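Local coordinates for methylaspartate ammonia-lyase (Citrobacter amalonaticus, PDB 1KKO), which catalyses the reversible, magnesium-dependent anti elimination of ammonia from L-threo-3-methylaspartate to give mesaconate, at residues I167-R177 and V189-I197; R177-I185 and Y214-L225. All coordinates share one frame; numbering follows the deposited sequence.

Interaction 1: I167-R177 and V189-I197; sequences IPLFGQSGDDR and VDVLPHALI. With SO4 (sulfate ion), chain C.
V189 opens the pairing by laying CG1 against the backbone of L169 and G171. Next, D190 acts through its carboxylate: OD2 takes the amide of L169 on its anti lone pair, 2.9 Å from L169 N and nearly straight at 167°, and a water joins the same oxygen to I167 O. At V191 the two parallel strands of the barrel meet in a single bridge with F170. V191 N reaches L169 O only weakly, whereas G171 N donates firmly to V191 O at 3.0 Å. F170 CD1 packs on V191 CG1 at 3.6 Å, the two side chains crossing at about a right angle. P193, behind a cis peptide bond, turns its carbonyl to S173 N (2.9 Å).

With CG anti to its backbone N (chi1 -176°), H194, the transition state stabilizer, runs alongside the substrate-binding Q172, whose OE1 hangs 3.8 Å above the centre of the imidazole, the amide and ring planes 53° apart. Q172 NE2 donates to a sulfate, probably from the crystallisation liquor, that is also hydrogen-bonded to the proton acceptor K331. H194 NE2 is held by Y240. Beyond the strand, A195 O is gripped side-on by R177, at 2.7 Å from NE and 2.9 Å from NH2, close to the guanidinium plane. L196 rests CD2 on the carboxylate of D175, which is salt-bridged to R177 and K203.

Strand 191-194 thus lies between strands 169-170 and 234-238, with 382-384 flanking the first strand on its other side, while helix 209-225 covers L192 and P193.

Interaction 2: R177-I185 and Y214-L225; sequences RYIAVDKMI and YVRWLSDRILSL
Two neighbouring helices on the outside of the TIM barrel pack here, 179-185 and 214-225, running roughly parallel with a crossing angle of -36° and axes 10.3 Å apart. The packing centres on one knob-into-hole contact, V181, with an aromatic cluster at one end and a salt bridge on one flank. V181 is set among Y214, W217, L218 and R221; its CG2 lies 3.8 Å from L218 CD1. One turn on, I185 runs CD1 along the backbone of helix 214-225, 3.7 Å from I222 CA, and CG2 meets L225 CB.

Before helix 179-185 begins, Y178 drives its edge into the face of W217, the ring planes 84° apart and Y178 CD1 3.5 Å above the indole plane, toward its rim, while R221 CB covers the opposite face, also toward the rim. The edge of Y214 is in turn directed at the face of Y178 in an offset edge-to-face pair. The hydroxyl of Y214 donates to R177 O at 2.7 Å, and the aliphatic CD of R177, whose guanidinium is engaged by A195, sits over the face of the Y214 ring as a CH-pi contact.

D182 and R221 form a salt bridge at the subunit boundary; D182 OD2 also accepts from F32 N of the second subunit and R221 NH1 pairs with D30 of that subunit, so the ion pair is shared with the dimer interface. A bend at chi2 (68°) turns the edge of the R221 guanidinium to the carboxylate of D182: R221 NE meets D182 OD1 at 2.7 Å, almost straight, and R221 NH2 meets D182 OD2 at 2.9 Å, each oxygen met on its syn side but from out of the carboxylate plane.

How the interactions relate
From the N terminus, the chain passes through strand 169-170 and the turn after it, reaches R177, runs back through helix 179-186 and forward again along strand 191-194. Interaction 1 closes this first beta-alpha-beta unit of the barrel, bringing 189-197 back beside 167-177. Interaction 2 starts from within that unit and spans the longer way to helix 209-225, so the two contacts cross along the sequence rather than nest. R177 belongs to both. The layers also meet directly: V189 N probably bonds to M184 O, and P193 CG packs on Y214 OH, 3.3 Å away. Together they tie the first two strands, with their active-site residues, to two outer helices and the dimer interface.

Interaction 1: I167-R177 and V189-I197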
loop_
_atom_site.group_PDB
_atom_site.type_symbol
_atom_site.label_atom_id
_atom_site.label_comp_id
_atom_site.label_asym_id
_atom_site.label_seq_id
_atom_site.Cartn_x
_atom_site.Cartn_y
_atom_site.Cartn_z
ATOM N N ILE A 167 1.794 -12.420 14.987
ATOM C CA ILE A 167 1.696 -13.544 14.072
ATOM C C ILE A 167 2.860 -13.408 13.097
ATOM O O ILE A 167 3.098 -12.304 12.597
ATOM C CB ILE A 167 0.388 -13.437 13.258
ATOM C CG1 ILE A 167 -0.859 -13.445 14.152
ATOM C CG2 ILE A 167 0.330 -14.521 12.186
ATOM C CD1 ILE A 167 -1.086 -14.730 14.900
ATOM N N PRO A 168 3.580 -14.488 12.781
ATOM C CA PRO A 168 4.638 -14.397 11.775
ATOM C C PRO A 168 4.107 -13.937 10.423
ATOM O O PRO A 168 3.101 -14.467 9.963
ATOM C CB PRO A 168 5.172 -15.827 11.701
ATOM C CG PRO A 168 4.859 -16.402 13.032
ATOM C CD PRO A 168 3.516 -15.839 13.372
ATOM N N LEU A 169 4.803 -12.983 9.812
ATOM C CA LEU A 169 4.386 -12.393 8.547
ATOM C C LEU A 169 5.251 -12.870 7.393
ATOM O O LEU A 169 6.464 -13.020 7.529
ATOM C CB LEU A 169 4.444 -10.865 8.615
ATOM C CG LEU A 169 3.681 -10.212 9.762
ATOM C CD1 LEU A 169 3.746 -8.696 9.646
ATOM C CD2 LEU A 169 2.259 -10.668 9.785
ATOM N N PHE A 170 4.602 -13.033 6.249
ATOM C CA PHE A 170 5.198 -13.599 5.044
ATOM C C PHE A 170 5.131 -12.597 3.905
ATOM O O PHE A 170 4.039 -12.204 3.485
ATOM C CB PHE A 170 4.418 -14.867 4.676
ATOM C CG PHE A 170 4.813 -15.504 3.385
ATOM C CD1 PHE A 170 6.130 -15.566 2.978
ATOM C CD2 PHE A 170 3.837 -16.049 2.576
ATOM C CE1 PHE A 170 6.464 -16.182 1.793
ATOM C CE2 PHE A 170 4.165 -16.659 1.389
ATOM C CZ PHE A 170 5.484 -16.739 1.007
ATOM N N GLY A 171 6.290 -12.188 3.403
ATOM C CA GLY A 171 6.377 -11.251 2.296
ATOM C C GLY A 171 6.490 -11.944 0.955
ATOM O O GLY A 171 7.189 -12.947 0.828
ATOM N N GLN A 172 5.782 -11.412 -0.047
ATOM C CA GLN A 172 5.834 -11.945 -1.405
ATOM C C GLN A 172 6.468 -10.956 -2.368
ATOM O O GLN A 172 6.149 -9.768 -2.376
ATOM C CB GLN A 172 4.470 -12.455 -1.888
ATOM C CG GLN A 172 3.470 -11.435 -2.369
ATOM C CD GLN A 172 2.308 -12.085 -3.111
ATOM O OE1 GLN A 172 2.525 -12.976 -3.931
ATOM N NE2 GLN A 172 1.079 -11.648 -2.826
ATOM N N SER A 173 7.377 -11.474 -3.185
ATOM C CA SER A 173 8.194 -10.670 -4.078
ATOM C C SER A 173 7.660 -10.430 -5.475
ATOM O O SER A 173 8.125 -9.532 -6.177
ATOM C CB SER A 173 9.515 -11.413 -4.262
ATOM O OG SER A 173 9.315 -12.676 -4.884
ATOM N N GLY A 174 6.731 -11.258 -5.919
ATOM C CA GLY A 174 6.396 -11.267 -7.324
ATOM C C GLY A 174 7.655 -11.716 -8.064
ATOM O O GLY A 174 8.499 -12.421 -7.519
ATOM N N ASP A 175 7.812 -11.288 -9.315
ATOM C CA ASP A 175 9.000 -11.645 -10.090
ATOM C C ASP A 175 10.257 -10.879 -9.636
ATOM O O ASP A 175 11.373 -11.182 -10.065
ATOM C CB ASP A 175 8.743 -11.425 -11.588
ATOM C CG ASP A 175 7.928 -12.547 -12.212
ATOM O OD1 ASP A 175 8.317 -13.733 -12.045
ATOM O OD2 ASP A 175 6.875 -12.335 -12.866
ATOM N N ASP A 176 10.079 -9.900 -8.754
ATOM C CA ASP A 176 11.195 -9.092 -8.244
ATOM C C ASP A 176 11.906 -9.869 -7.123
ATOM O O ASP A 176 12.132 -9.343 -6.025
ATOM C CB ASP A 176 10.619 -7.782 -7.696
ATOM C CG ASP A 176 11.593 -6.625 -7.729
ATOM O OD1 ASP A 176 12.662 -6.728 -8.361
ATOM O OD2 ASP A 176 11.340 -5.552 -7.132
ATOM N N ARG A 177 12.264 -11.119 -7.415
ATOM C CA ARG A 177 12.724 -12.065 -6.396
ATOM C C ARG A 177 14.122 -11.855 -5.829
ATOM O O ARG A 177 14.525 -12.568 -4.916
ATOM C CB ARG A 177 12.561 -13.501 -6.900
ATOM C CG ARG A 177 13.500 -13.914 -8.037
ATOM C CD ARG A 177 13.261 -15.342 -8.506
ATOM N NE ARG A 177 11.897 -15.465 -8.971
ATOM C CZ ARG A 177 11.442 -15.044 -10.142
ATOM N NH1 ARG A 177 12.258 -14.517 -11.052
ATOM N NH2 ARG A 177 10.163 -15.164 -10.407
ATOM N N VAL A 189 11.687 -9.217 7.907
ATOM C CA VAL A 189 10.481 -9.997 7.668
ATOM C C VAL A 189 10.629 -11.429 8.186
ATOM O O VAL A 189 11.672 -12.058 8.016
ATOM C CB VAL A 189 10.095 -9.935 6.186
ATOM C CG1 VAL A 189 8.895 -10.801 5.884
ATOM C CG2 VAL A 189 9.790 -8.495 5.810
ATOM N N ASP A 190 9.586 -11.944 8.825
ATOM C CA ASP A 190 9.662 -13.260 9.465
ATOM C C ASP A 190 9.772 -14.426 8.488
ATOM O O ASP A 190 10.441 -15.417 8.781
ATOM C CB ASP A 190 8.429 -13.516 10.332
ATOM C CG ASP A 190 8.142 -12.404 11.314
ATOM O OD1 ASP A 190 9.039 -12.036 12.104
ATOM O OD2 ASP A 190 7.023 -11.865 11.374
ATOM N N VAL A 191 9.072 -14.334 7.359
ATOM C CA VAL A 191 8.990 -15.412 6.388
ATOM C C VAL A 191 9.079 -14.784 4.999
ATOM O O VAL A 191 8.456 -13.750 4.751
ATOM C CB VAL A 191 7.663 -16.180 6.529
ATOM C CG1 VAL A 191 7.677 -17.432 5.645
ATOM C CG2 VAL A 191 7.385 -16.550 7.989
ATOM N N LEU A 192 9.802 -15.412 4.080
ATOM C CA LEU A 192 10.027 -14.803 2.781
ATOM C C LEU A 192 10.505 -15.865 1.818
ATOM O O LEU A 192 10.976 -16.914 2.259
ATOM C CB LEU A 192 11.078 -13.690 2.895
ATOM C CG LEU A 192 12.534 -14.098 3.122
ATOM C CD1 LEU A 192 13.451 -12.921 2.828
ATOM C CD2 LEU A 192 12.788 -14.660 4.516
ATOM N N PRO A 193 10.501 -15.593 0.516
ATOM C CA PRO A 193 10.005 -14.389 -0.149
ATOM C C PRO A 193 8.957 -14.688 -1.224
ATOM O O PRO A 193 8.679 -13.802 -2.040
ATOM C CB PRO A 193 11.257 -13.932 -0.870
ATOM C CG PRO A 193 11.775 -15.271 -1.419
ATOM C CD PRO A 193 11.357 -16.344 -0.410
ATOM N N HIS A 194 8.417 -15.907 -1.223
ATOM C CA HIS A 194 7.469 -16.400 -2.218
ATOM C C HIS A 194 8.151 -16.714 -3.569
ATOM O O HIS A 194 8.125 -17.872 -4.022
ATOM C CB HIS A 194 6.259 -15.464 -2.349
ATOM C CG HIS A 194 5.220 -15.966 -3.289
ATOM N ND1 HIS A 194 4.016 -16.504 -2.889
ATOM C CD2 HIS A 194 5.219 -15.998 -4.642
ATOM C CE1 HIS A 194 3.323 -16.846 -3.963
ATOM N NE2 HIS A 194 4.023 -16.532 -5.037
ATOM N N ALA A 195 8.729 -15.688 -4.197
ATOM C CA ALA A 195 9.583 -15.812 -5.386
ATOM C C ALA A 195 8.903 -16.141 -6.702
ATOM O O ALA A 195 9.581 -16.219 -7.725
ATOM C CB ALA A 195 10.721 -16.782 -5.117
ATOM N N LEU A 196 7.592 -16.347 -6.681
ATOM C CA LEU A 196 6.795 -16.538 -7.897
ATOM C C LEU A 196 7.503 -17.454 -8.897
ATOM O O LEU A 196 7.791 -17.066 -10.031
ATOM C CB LEU A 196 6.477 -15.182 -8.528
ATOM C CG LEU A 196 5.401 -15.161 -9.615
ATOM C CD1 LEU A 196 4.075 -15.661 -9.131
ATOM C CD2 LEU A 196 5.270 -13.743 -10.135
ATOM N N ILE A 197 7.792 -18.675 -8.461
ATOM C CA ILE A 197 8.465 -19.642 -9.319
ATOM C C ILE A 197 7.364 -20.306 -10.145
ATOM O O ILE A 197 6.852 -21.362 -9.801
ATOM C CB ILE A 197 9.252 -20.639 -8.452
ATOM C CG1 ILE A 197 10.290 -19.901 -7.594
ATOM C CG2 ILE A 197 9.896 -21.720 -9.305
ATOM C CD1 ILE A 197 11.404 -19.237 -8.382
HETATM S S SO4 C . -1.858 -13.744 -5.157
HETATM O O1 SO4 C . -3.312 -13.563 -5.395
HETATM O O2 SO4 C . -1.308 -13.955 -6.549
HETATM O O3 SO4 C . -1.286 -12.547 -4.552
HETATM O O4 SO4 C . -1.524 -14.935 -4.339
HETATM O O HOH W 1 5.431 -11.133 13.402
#

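Interaction 2: R177-I185 and Y214-L225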
loop_
_atom_site.group_PDB
_atom_site.type_symbol
_atom_site.label_atom_id
_atom_site.label_comp_id
_atom_site.label_asym_id
_atom_site.label_seq_id
_atom_site.Cartn_x
_atom_site.Cartn_y
_atom_site.Cartn_z
ATOM N N ARG A 177 12.264 -11.119 -7.415
ATOM C CA ARG A 177 12.724 -12.065 -6.396
ATOM C C ARG A 177 14.122 -11.855 -5.829
ATOM O O ARG A 177 14.525 -12.568 -4.916
ATOM C CB ARG A 177 12.561 -13.501 -6.900
ATOM C CG ARG A 177 13.500 -13.914 -8.037
ATOM C CD ARG A 177 13.261 -15.342 -8.506
ATOM N NE ARG A 177 11.897 -15.465 -8.971
ATOM C CZ ARG A 177 11.442 -15.044 -10.142
ATOM N NH1 ARG A 177 12.258 -14.517 -11.052
ATOM N NH2 ARG A 177 10.163 -15.164 -10.407
ATOM N N TYR A 178 14.853 -10.870 -6.347
ATOM C CA TYR A 178 16.166 -10.553 -5.801
ATOM C C TYR A 178 16.086 -9.250 -5.005
ATOM O O TYR A 178 16.394 -9.218 -3.818
ATOM C CB TYR A 178 17.221 -10.475 -6.912
ATOM C CG TYR A 178 17.343 -11.775 -7.663
ATOM C CD1 TYR A 178 17.979 -12.870 -7.093
ATOM C CD2 TYR A 178 16.784 -11.925 -8.912
ATOM C CE1 TYR A 178 18.066 -14.075 -7.760
ATOM C CE2 TYR A 178 16.863 -13.131 -9.588
ATOM C CZ TYR A 178 17.511 -14.199 -9.005
ATOM O OH TYR A 178 17.596 -15.400 -9.682
ATOM N N ILE A 179 15.630 -8.188 -5.656
ATOM C CA ILE A 179 15.481 -6.903 -4.987
ATOM C C ILE A 179 14.527 -6.988 -3.793
ATOM O O ILE A 179 14.800 -6.409 -2.745
ATOM C CB ILE A 179 14.983 -5.830 -5.973
ATOM C CG1 ILE A 179 16.061 -5.523 -7.024
ATOM C CG2 ILE A 179 14.552 -4.588 -5.217
ATOM C CD1 ILE A 179 17.378 -5.060 -6.460
ATOM N N ALA A 180 13.416 -7.707 -3.935
ATOM C CA ALA A 180 12.447 -7.758 -2.848
ATOM C C ALA A 180 13.010 -8.454 -1.622
ATOM O O ALA A 180 12.643 -8.126 -0.494
ATOM C CB ALA A 180 11.163 -8.413 -3.303
ATOM N N VAL A 181 13.907 -9.414 -1.829
ATOM C CA VAL A 181 14.550 -10.100 -0.718
ATOM C C VAL A 181 15.355 -9.105 0.115
ATOM O O VAL A 181 15.308 -9.125 1.345
ATOM C CB VAL A 181 15.422 -11.271 -1.219
ATOM C CG1 VAL A 181 16.415 -11.738 -0.161
ATOM C CG2 VAL A 181 14.529 -12.422 -1.630
ATOM N N ASP A 182 16.085 -8.218 -0.552
ATOM C CA ASP A 182 16.851 -7.201 0.167
ATOM C C ASP A 182 15.927 -6.327 1.008
ATOM O O ASP A 182 16.227 -6.037 2.168
ATOM C CB ASP A 182 17.624 -6.304 -0.794
ATOM C CG ASP A 182 18.740 -7.023 -1.503
ATOM O OD1 ASP A 182 19.042 -8.182 -1.145
ATOM O OD2 ASP A 182 19.362 -6.482 -2.449
ATOM N N LYS A 183 14.806 -5.906 0.420
ATOM C CA LYS A 183 13.819 -5.116 1.143
ATOM C C LYS A 183 13.348 -5.847 2.386
ATOM O O LYS A 183 13.261 -5.282 3.470
ATOM C CB LYS A 183 12.594 -4.854 0.269
ATOM C CG LYS A 183 12.773 -3.891 -0.873
ATOM C CD LYS A 183 11.402 -3.681 -1.499
ATOM C CE LYS A 183 11.370 -2.678 -2.630
ATOM N NZ LYS A 183 9.982 -2.661 -3.197
HETATM N N MSE A 184 13.052 -7.125 2.215
HETATM C CA MSE A 184 12.525 -7.942 3.296
HETATM C C MSE A 184 13.540 -8.149 4.411
HETATM O O MSE A 184 13.180 -8.145 5.584
HETATM C CB MSE A 184 12.028 -9.260 2.740
HETATM C CG MSE A 184 10.710 -9.079 2.028
HETATM SE SE MSE A 184 10.090 -10.661 1.129
HETATM C CE MSE A 184 9.090 -9.881 -0.295
ATOM N N ILE A 185 14.809 -8.305 4.046
ATOM C CA ILE A 185 15.858 -8.428 5.057
ATOM C C ILE A 185 15.994 -7.099 5.808
ATOM O O ILE A 185 16.063 -7.073 7.039
ATOM C CB ILE A 185 17.204 -8.825 4.421
ATOM C CG1 ILE A 185 17.126 -10.239 3.849
ATOM C CG2 ILE A 185 18.328 -8.698 5.437
ATOM C CD1 ILE A 185 18.206 -10.551 2.844
ATOM N N TYR A 214 18.604 -20.608 -6.667
ATOM C CA TYR A 214 17.910 -19.496 -6.029
ATOM C C TYR A 214 17.841 -19.653 -4.504
ATOM O O TYR A 214 18.053 -18.689 -3.765
ATOM C CB TYR A 214 16.507 -19.323 -6.601
ATOM C CG TYR A 214 15.791 -18.183 -5.915
ATOM C CD1 TYR A 214 16.131 -16.865 -6.197
ATOM C CD2 TYR A 214 14.824 -18.417 -4.945
ATOM C CE1 TYR A 214 15.515 -15.820 -5.552
ATOM C CE2 TYR A 214 14.199 -17.375 -4.307
ATOM C CZ TYR A 214 14.553 -16.080 -4.604
ATOM O OH TYR A 214 13.920 -15.044 -3.949
ATOM N N VAL A 215 17.542 -20.857 -4.018
ATOM C CA VAL A 215 17.459 -21.065 -2.581
ATOM C C VAL A 215 18.808 -20.759 -1.942
ATOM O O VAL A 215 18.881 -20.152 -0.872
ATOM C CB VAL A 215 16.996 -22.484 -2.210
ATOM C CG1 VAL A 215 16.997 -22.668 -0.711
ATOM C CG2 VAL A 215 15.598 -22.744 -2.747
ATOM N N ARG A 216 19.881 -21.183 -2.604
ATOM C CA ARG A 216 21.223 -20.936 -2.100
ATOM C C ARG A 216 21.522 -19.441 -2.090
ATOM O O ARG A 216 22.086 -18.916 -1.127
ATOM C CB ARG A 216 22.253 -21.678 -2.956
ATOM C CG ARG A 216 23.681 -21.535 -2.457
ATOM C CD ARG A 216 23.884 -22.051 -1.060
ATOM N NE ARG A 216 24.975 -21.368 -0.379
ATOM C CZ ARG A 216 25.773 -21.939 0.511
ATOM N NH1 ARG A 216 25.606 -23.215 0.844
ATOM N NH2 ARG A 216 26.741 -21.228 1.072
ATOM N N TRP A 217 21.147 -18.766 -3.172
ATOM C CA TRP A 217 21.344 -17.329 -3.265
ATOM C C TRP A 217 20.584 -16.644 -2.135
ATOM O O TRP A 217 21.084 -15.726 -1.495
ATOM C CB TRP A 217 20.859 -16.781 -4.603
ATOM C CG TRP A 217 20.994 -15.304 -4.638
ATOM C CD1 TRP A 217 22.100 -14.594 -4.996
ATOM C CD2 TRP A 217 20.023 -14.343 -4.214
ATOM N NE1 TRP A 217 21.870 -13.248 -4.854
ATOM C CE2 TRP A 217 20.599 -13.066 -4.375
ATOM C CE3 TRP A 217 18.710 -14.426 -3.740
ATOM C CZ2 TRP A 217 19.916 -11.890 -4.064
ATOM C CZ3 TRP A 217 18.038 -13.260 -3.432
ATOM C CH2 TRP A 217 18.638 -12.011 -3.603
ATOM N N LEU A 218 19.366 -17.120 -1.899
ATOM C CA LEU A 218 18.477 -16.557 -0.895
ATOM C C LEU A 218 19.034 -16.703 0.517
ATOM O O LEU A 218 19.132 -15.725 1.261
ATOM C CB LEU A 218 17.118 -17.238 -1.025
ATOM C CG LEU A 218 16.074 -16.977 0.049
ATOM C CD1 LEU A 218 15.763 -15.497 0.152
ATOM C CD2 LEU A 218 14.836 -17.777 -0.292
ATOM N N SER A 219 19.413 -17.917 0.895
ATOM C CA SER A 219 19.979 -18.113 2.225
ATOM C C SER A 219 21.316 -17.367 2.369
ATOM O O SER A 219 21.588 -16.779 3.414
ATOM C CB SER A 219 20.116 -19.591 2.566
ATOM O OG SER A 219 20.895 -20.261 1.607
ATOM N N ASP A 220 22.135 -17.376 1.321
ATOM C CA ASP A 220 23.390 -16.617 1.342
ATOM C C ASP A 220 23.115 -15.127 1.582
ATOM O O ASP A 220 23.799 -14.479 2.371
ATOM C CB ASP A 220 24.140 -16.752 0.010
ATOM C CG ASP A 220 25.052 -17.966 -0.050
ATOM O OD1 ASP A 220 25.352 -18.559 1.002
ATOM O OD2 ASP A 220 25.510 -18.382 -1.132
ATOM N N ARG A 221 22.110 -14.588 0.893
ATOM C CA ARG A 221 21.799 -13.168 0.979
ATOM C C ARG A 221 21.368 -12.796 2.383
ATOM O O ARG A 221 21.785 -11.775 2.923
ATOM C CB ARG A 221 20.691 -12.805 -0.008
ATOM C CG ARG A 221 20.557 -11.320 -0.267
ATOM C CD ARG A 221 21.742 -10.736 -1.029
ATOM N NE ARG A 221 21.503 -9.366 -1.457
ATOM C CZ ARG A 221 22.420 -8.585 -2.004
ATOM N NH1 ARG A 221 23.658 -9.033 -2.199
ATOM N NH2 ARG A 221 22.109 -7.348 -2.351
ATOM N N ILE A 222 20.513 -13.629 2.966
ATOM C CA ILE A 222 20.041 -13.423 4.328
ATOM C C ILE A 222 21.211 -13.461 5.307
ATOM O O ILE A 222 21.358 -12.562 6.128
ATOM C CB ILE A 222 18.971 -14.477 4.696
ATOM C CG1 ILE A 222 17.682 -14.218 3.907
ATOM C CG2 ILE A 222 18.695 -14.466 6.193
ATOM C CD1 ILE A 222 16.755 -15.420 3.850
ATOM N N LEU A 223 22.041 -14.497 5.209
ATOM C CA LEU A 223 23.171 -14.644 6.122
ATOM C C LEU A 223 24.199 -13.528 5.936
ATOM O O LEU A 223 24.838 -13.111 6.903
ATOM C CB LEU A 223 23.813 -16.029 5.973
ATOM C CG LEU A 223 22.904 -17.193 6.393
ATOM C CD1 LEU A 223 23.529 -18.536 6.036
ATOM C CD2 LEU A 223 22.590 -17.122 7.877
ATOM N N SER A 224 24.333 -13.020 4.713
ATOM C CA SER A 224 25.278 -11.936 4.421
ATOM C C SER A 224 24.790 -10.557 4.878
ATOM O O SER A 224 25.540 -9.795 5.493
ATOM C CB SER A 224 25.557 -11.878 2.917
ATOM O OG SER A 224 26.404 -10.787 2.599
ATOM N N LEU A 225 23.535 -10.235 4.575
ATOM C CA LEU A 225 22.997 -8.897 4.831
ATOM C C LEU A 225 22.424 -8.653 6.229
ATOM O O LEU A 225 22.342 -7.505 6.668
ATOM C CB LEU A 225 21.921 -8.561 3.789
ATOM C CG LEU A 225 22.400 -8.063 2.426
ATOM C CD1 LEU A 225 23.326 -9.058 1.760
ATOM C CD2 LEU A 225 21.198 -7.762 1.540
#